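Local coordinates for protein SAM-dependent O-methyltransferase (Thermotoga maritima, PDB 1O54) that probably methylates N1 of the adenine at position 58 of tRNA, using S-adenosyl-L-methionine as methyl donor, and works as a tetramer built from two dimers, at residues 234-239 with 263-268; 113-118 with 180-185. One frame throughout, in Å; residues are numbered along the deposited sequence.

Interaction 1 (234-239 with 263-268); sequences IEVWES and YMIFAT
Glu235 and Trp237 form hydrogen-bonded antiparallel pairs with Phe266 and Met264, the strands at 164° with their axes 4.7 Å apart. Each pair is closed by two N-H to C=O bonds, as short as 2.8 Å from Phe266 N to Glu235 O. On their face the side chains of Trp237 and Phe266 cross at about a right angle, the five-membered ring tilted 68° to the phenyl ring, Trp237 CD1 3.9 Å from Phe266 CE1. Trp237 NE1 donates almost straight to Glu235 OE1 (2.8 Å), in the indole plane but on the carboxylate's anti side and off its plane, helping fix the ring's rotation. Met264, bent at chi3 (-78°), brings CE to 4.1 Å from Trp237 CB. Val236 and Ile265 lie side by side on the other face, pointing the same way and meeting through CG2 and CG1. A water joins Glu238 OE1 to Tyr263 OH; the carboxylate also pairs with Arg242 of the second and third subunits and bonds Tyr244 of the second. Helix 98-107 packs on Trp237, Met264 and Phe266, helix 216-228 on Ile234, Tyr263 and Ile265. As in class I methyltransferase sheets, 263-268 is the reversed strand, antiparallel between 207-213 and 234-239, and a strand of the second subunit continues the sheet.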
# COMPACT_ATOMS: atom_id res chain seq x y z
N ILE A 234 19.82 -12.35 1.77
CA ILE A 234 19.67 -10.90 2.02
C ILE A 234 18.31 -10.49 1.49
O ILE A 234 17.96 -10.75 0.29
CB ILE A 234 20.80 -10.08 1.33
CG1 ILE A 234 22.14 -10.45 1.92
CG2 ILE A 234 20.56 -8.58 1.52
CD1 ILE A 234 23.30 -10.02 1.11
N GLU A 235 17.54 -9.84 2.34
CA GLU A 235 16.20 -9.35 2.00
C GLU A 235 15.97 -7.93 2.50
O GLU A 235 16.55 -7.52 3.49
CB GLU A 235 15.15 -10.23 2.61
CG GLU A 235 15.22 -11.70 2.18
CD GLU A 235 13.99 -12.52 2.54
OE1 GLU A 235 13.11 -12.06 3.32
OE2 GLU A 235 13.95 -13.69 2.07
N VAL A 236 15.13 -7.21 1.78
CA VAL A 236 14.76 -5.85 2.14
C VAL A 236 13.23 -5.76 2.12
O VAL A 236 12.60 -6.10 1.11
CB VAL A 236 15.36 -4.82 1.14
CG1 VAL A 236 14.88 -3.41 1.46
CG2 VAL A 236 16.86 -4.90 1.07
N TRP A 237 12.65 -5.29 3.22
CA TRP A 237 11.20 -5.22 3.41
C TRP A 237 10.76 -3.82 3.84
O TRP A 237 11.48 -3.13 4.57
CB TRP A 237 10.75 -6.23 4.48
CG TRP A 237 10.82 -7.62 4.01
CD1 TRP A 237 11.87 -8.51 4.16
CD2 TRP A 237 9.80 -8.33 3.31
NE1 TRP A 237 11.54 -9.72 3.56
CE2 TRP A 237 10.28 -9.63 3.05
CE3 TRP A 237 8.51 -7.99 2.86
CZ2 TRP A 237 9.51 -10.60 2.37
CZ3 TRP A 237 7.75 -8.96 2.21
CH2 TRP A 237 8.26 -10.22 1.94
N GLU A 238 9.57 -3.43 3.40
CA GLU A 238 8.87 -2.33 4.02
C GLU A 238 7.44 -2.77 4.27
O GLU A 238 6.91 -3.65 3.56
CB GLU A 238 8.88 -1.07 3.14
CG GLU A 238 7.86 -1.09 2.05
CD GLU A 238 7.91 0.15 1.14
OE1 GLU A 238 8.01 1.30 1.63
OE2 GLU A 238 7.79 -0.07 -0.04
N SER A 239 6.81 -2.17 5.26
CA SER A 239 5.40 -2.46 5.51
C SER A 239 4.59 -1.17 5.61
O SER A 239 5.11 -0.12 6.08
CB SER A 239 5.24 -3.24 6.80
OG SER A 239 5.60 -2.47 7.92
N TYR A 263 13.00 1.18 6.10
CA TYR A 263 13.33 0.02 5.28
C TYR A 263 14.05 -0.95 6.21
O TYR A 263 14.92 -0.53 6.95
CB TYR A 263 14.23 0.40 4.12
CG TYR A 263 13.55 1.39 3.19
CD1 TYR A 263 13.79 2.74 3.27
CD2 TYR A 263 12.59 0.94 2.28
CE1 TYR A 263 13.15 3.63 2.42
CE2 TYR A 263 11.92 1.84 1.43
CZ TYR A 263 12.22 3.17 1.51
OH TYR A 263 11.60 4.10 0.68
N MET A 264 13.64 -2.21 6.19
CA MET A 264 14.24 -3.23 7.02
C MET A 264 15.09 -4.16 6.17
O MET A 264 14.59 -4.70 5.17
CB MET A 264 13.15 -4.04 7.68
CG MET A 264 12.27 -3.20 8.56
SD MET A 264 10.81 -4.04 9.22
CE MET A 264 9.69 -4.04 7.76
N ILE A 265 16.33 -4.38 6.57
CA ILE A 265 17.25 -5.22 5.82
C ILE A 265 17.68 -6.38 6.67
O ILE A 265 18.06 -6.16 7.82
CB ILE A 265 18.49 -4.42 5.38
CG1 ILE A 265 18.10 -3.14 4.59
CG2 ILE A 265 19.42 -5.28 4.56
CD1 ILE A 265 19.25 -2.18 4.39
N PHE A 266 17.63 -7.59 6.11
CA PHE A 266 17.99 -8.80 6.83
C PHE A 266 19.05 -9.56 6.07
O PHE A 266 19.10 -9.50 4.85
CB PHE A 266 16.74 -9.68 6.92
CG PHE A 266 15.58 -9.01 7.63
CD1 PHE A 266 14.66 -8.27 6.92
CD2 PHE A 266 15.43 -9.10 8.98
CE1 PHE A 266 13.59 -7.62 7.57
CE2 PHE A 266 14.36 -8.47 9.64
CZ PHE A 266 13.46 -7.72 8.91
N ALA A 267 19.87 -10.33 6.78
CA ALA A 267 20.88 -11.19 6.19
C ALA A 267 21.24 -12.29 7.20
O ALA A 267 21.02 -12.14 8.40
CB ALA A 267 22.08 -10.38 5.82
N THR A 268 21.76 -13.39 6.67
CA THR A 268 22.20 -14.53 7.47
C THR A 268 23.69 -14.73 7.29
O THR A 268 24.14 -14.82 6.16
CB THR A 268 21.43 -15.77 7.00
OG1 THR A 268 20.02 -15.60 7.28
CG2 THR A 268 21.88 -17.01 7.75
O HOH W 1 9.33 3.23 -0.08

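Interaction 2 (113-118 with 180-185); sequences GDRIID and KDVDAL
Ile116 and Ile117 pair in parallel with Ala184 and Leu185, and here the contact is tight and apolar. Ile117 N donates to Ala184 O (3.1 Å), while the side chains divide between the two faces of the sheet. On one, Ile116 CD1 reaches Ala184 CB at 3.7 Å. On the other, Ile117 splits its branches: CG2, anti to the backbone N, meets Leu185 CD1 at 3.7 Å, whereas CD1 touches both methyls of Val182. Ala184 N is buried here without a hydrogen-bond partner.

Toward the start of both segments the contact turns polar and watery. The chain bends at Asp183, whose carboxylate receives Arg115 N at OD2 (2.9 Å, 173° at the hydrogen), while Asp183 N returns a bond to Arg115 O. That carboxylate also stacks on the one of Asp114, planes 18° apart, with the two OD1 atoms only 3.6 Å from each other; the repulsion is probably eased by Lys111 beside Asp114, and by Lys204 of the same chain and Lys15 of the second subunit beside Asp183. Farther out, the Arg115 chain bends at chi3 (65°) and its guanidinium grips Lys180 O end-on, NH1 at 3.0 Å and NH2 at 3.2 Å, with Lys180 O close to the guanidinium plane. One water links Arg115 NH1, Asp181 O and Asp183 OD2; another lies between Gly113 O and Asp183 OD2.

These are neighbouring strands of a Rossmann-like methyltransferase sheet: strand 139-143 flanks 115-118 beyond the contact, helix 125-134 packs on Ile116, and helix 196-202 on Ile117 and Leu185.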
# COMPACT_ATOMS: atom_id res chain seq x y z
N GLY A 113 16.51 -18.21 25.55
CA GLY A 113 17.93 -18.51 25.73
C GLY A 113 18.89 -17.85 24.75
O GLY A 113 20.11 -18.00 24.89
N ASP A 114 18.38 -17.17 23.73
CA ASP A 114 19.22 -16.52 22.75
C ASP A 114 20.06 -15.41 23.38
O ASP A 114 19.66 -14.75 24.37
CB ASP A 114 18.43 -15.89 21.63
CG ASP A 114 18.05 -16.84 20.52
OD1 ASP A 114 18.48 -18.03 20.54
OD2 ASP A 114 17.28 -16.43 19.60
N ARG A 115 21.24 -15.25 22.82
CA ARG A 115 22.13 -14.13 23.08
C ARG A 115 22.03 -13.20 21.85
O ARG A 115 22.30 -13.63 20.71
CB ARG A 115 23.56 -14.61 23.28
CG ARG A 115 23.72 -15.41 24.58
CD ARG A 115 24.98 -16.30 24.65
NE ARG A 115 26.20 -15.49 24.64
CZ ARG A 115 27.04 -15.36 23.61
NH1 ARG A 115 26.82 -15.97 22.46
NH2 ARG A 115 28.13 -14.64 23.75
N ILE A 116 21.69 -11.94 22.11
CA ILE A 116 21.35 -10.99 21.07
C ILE A 116 22.15 -9.70 21.31
O ILE A 116 22.21 -9.23 22.45
CB ILE A 116 19.86 -10.62 21.17
CG1 ILE A 116 18.96 -11.85 21.06
CG2 ILE A 116 19.52 -9.54 20.13
CD1 ILE A 116 19.01 -12.54 19.77
N ILE A 117 22.72 -9.13 20.26
CA ILE A 117 23.35 -7.80 20.35
C ILE A 117 22.35 -6.79 19.79
O ILE A 117 21.76 -7.01 18.73
CB ILE A 117 24.69 -7.76 19.59
CG1 ILE A 117 25.76 -8.55 20.39
CG2 ILE A 117 25.17 -6.35 19.31
CD1 ILE A 117 27.01 -8.81 19.62
N ASP A 118 22.21 -5.67 20.48
CA ASP A 118 21.36 -4.56 20.05
C ASP A 118 22.19 -3.28 20.13
O ASP A 118 22.77 -2.98 21.16
CB ASP A 118 20.19 -4.47 21.02
CG ASP A 118 19.23 -3.33 20.70
OD1 ASP A 118 18.79 -2.62 21.66
OD2 ASP A 118 18.89 -3.07 19.54
N LYS A 180 30.99 -13.25 21.07
CA LYS A 180 31.05 -14.04 19.87
C LYS A 180 29.93 -15.06 19.86
O LYS A 180 29.33 -15.40 20.89
CB LYS A 180 32.38 -14.79 19.78
CG LYS A 180 33.60 -13.91 19.70
CD LYS A 180 33.68 -13.18 18.38
CE LYS A 180 35.10 -12.61 18.15
NZ LYS A 180 35.12 -11.18 17.71
N ASP A 181 29.67 -15.54 18.66
CA ASP A 181 28.70 -16.56 18.43
C ASP A 181 27.30 -16.18 18.90
O ASP A 181 26.55 -17.06 19.32
CB ASP A 181 29.16 -17.86 19.05
CG ASP A 181 30.37 -18.43 18.34
OD1 ASP A 181 31.29 -18.83 19.04
OD2 ASP A 181 30.43 -18.48 17.10
N VAL A 182 26.95 -14.90 18.80
CA VAL A 182 25.60 -14.49 19.21
C VAL A 182 24.58 -14.99 18.18
O VAL A 182 24.90 -15.22 17.00
CB VAL A 182 25.47 -12.97 19.50
CG1 VAL A 182 26.50 -12.52 20.50
CG2 VAL A 182 25.50 -12.15 18.21
N ASP A 183 23.35 -15.18 18.65
CA ASP A 183 22.31 -15.78 17.81
C ASP A 183 21.79 -14.83 16.74
O ASP A 183 21.48 -15.25 15.62
CB ASP A 183 21.19 -16.25 18.69
CG ASP A 183 21.65 -17.34 19.62
OD1 ASP A 183 21.74 -18.49 19.13
OD2 ASP A 183 21.97 -17.13 20.80
N ALA A 184 21.68 -13.55 17.11
CA ALA A 184 21.16 -12.52 16.20
C ALA A 184 21.66 -11.16 16.65
O ALA A 184 22.09 -10.99 17.80
CB ALA A 184 19.67 -12.53 16.17
N LEU A 185 21.57 -10.19 15.75
CA LEU A 185 22.08 -8.87 15.98
C LEU A 185 21.20 -7.88 15.27
O LEU A 185 20.88 -8.03 14.10
CB LEU A 185 23.53 -8.77 15.48
CG LEU A 185 24.30 -7.49 15.82
CD1 LEU A 185 25.76 -7.78 15.92
CD2 LEU A 185 23.99 -6.39 14.82
O HOH W 2 22.38 -18.65 23.38
O HOH W 3 24.75 -17.63 21.42

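In the fold
Both interactions belong to one mixed sheet, their centres 18 Å apart and their nearest atoms about 7 Å apart without touching. Interaction 2 comes first along the chain and closes before interaction 1 opens. Across the sheet, strand 182-187 of interaction 2 neighbours 207-213, which in turn neighbours 263-269 of interaction 1, making 207-213 the bridge between them. The parallel pairing of 113-118 with 180-185 lies in the Rossmann-like part, and that of 234-239 with 263-268 at the antiparallel end of the sheet, which runs on into the second subunit. Asp188, a predicted S-adenosyl-L-methionine ligand, has its side chain about 9 Å from that of Leu185 and 10 Å from that of Met264. Both interactions also touch the second subunit.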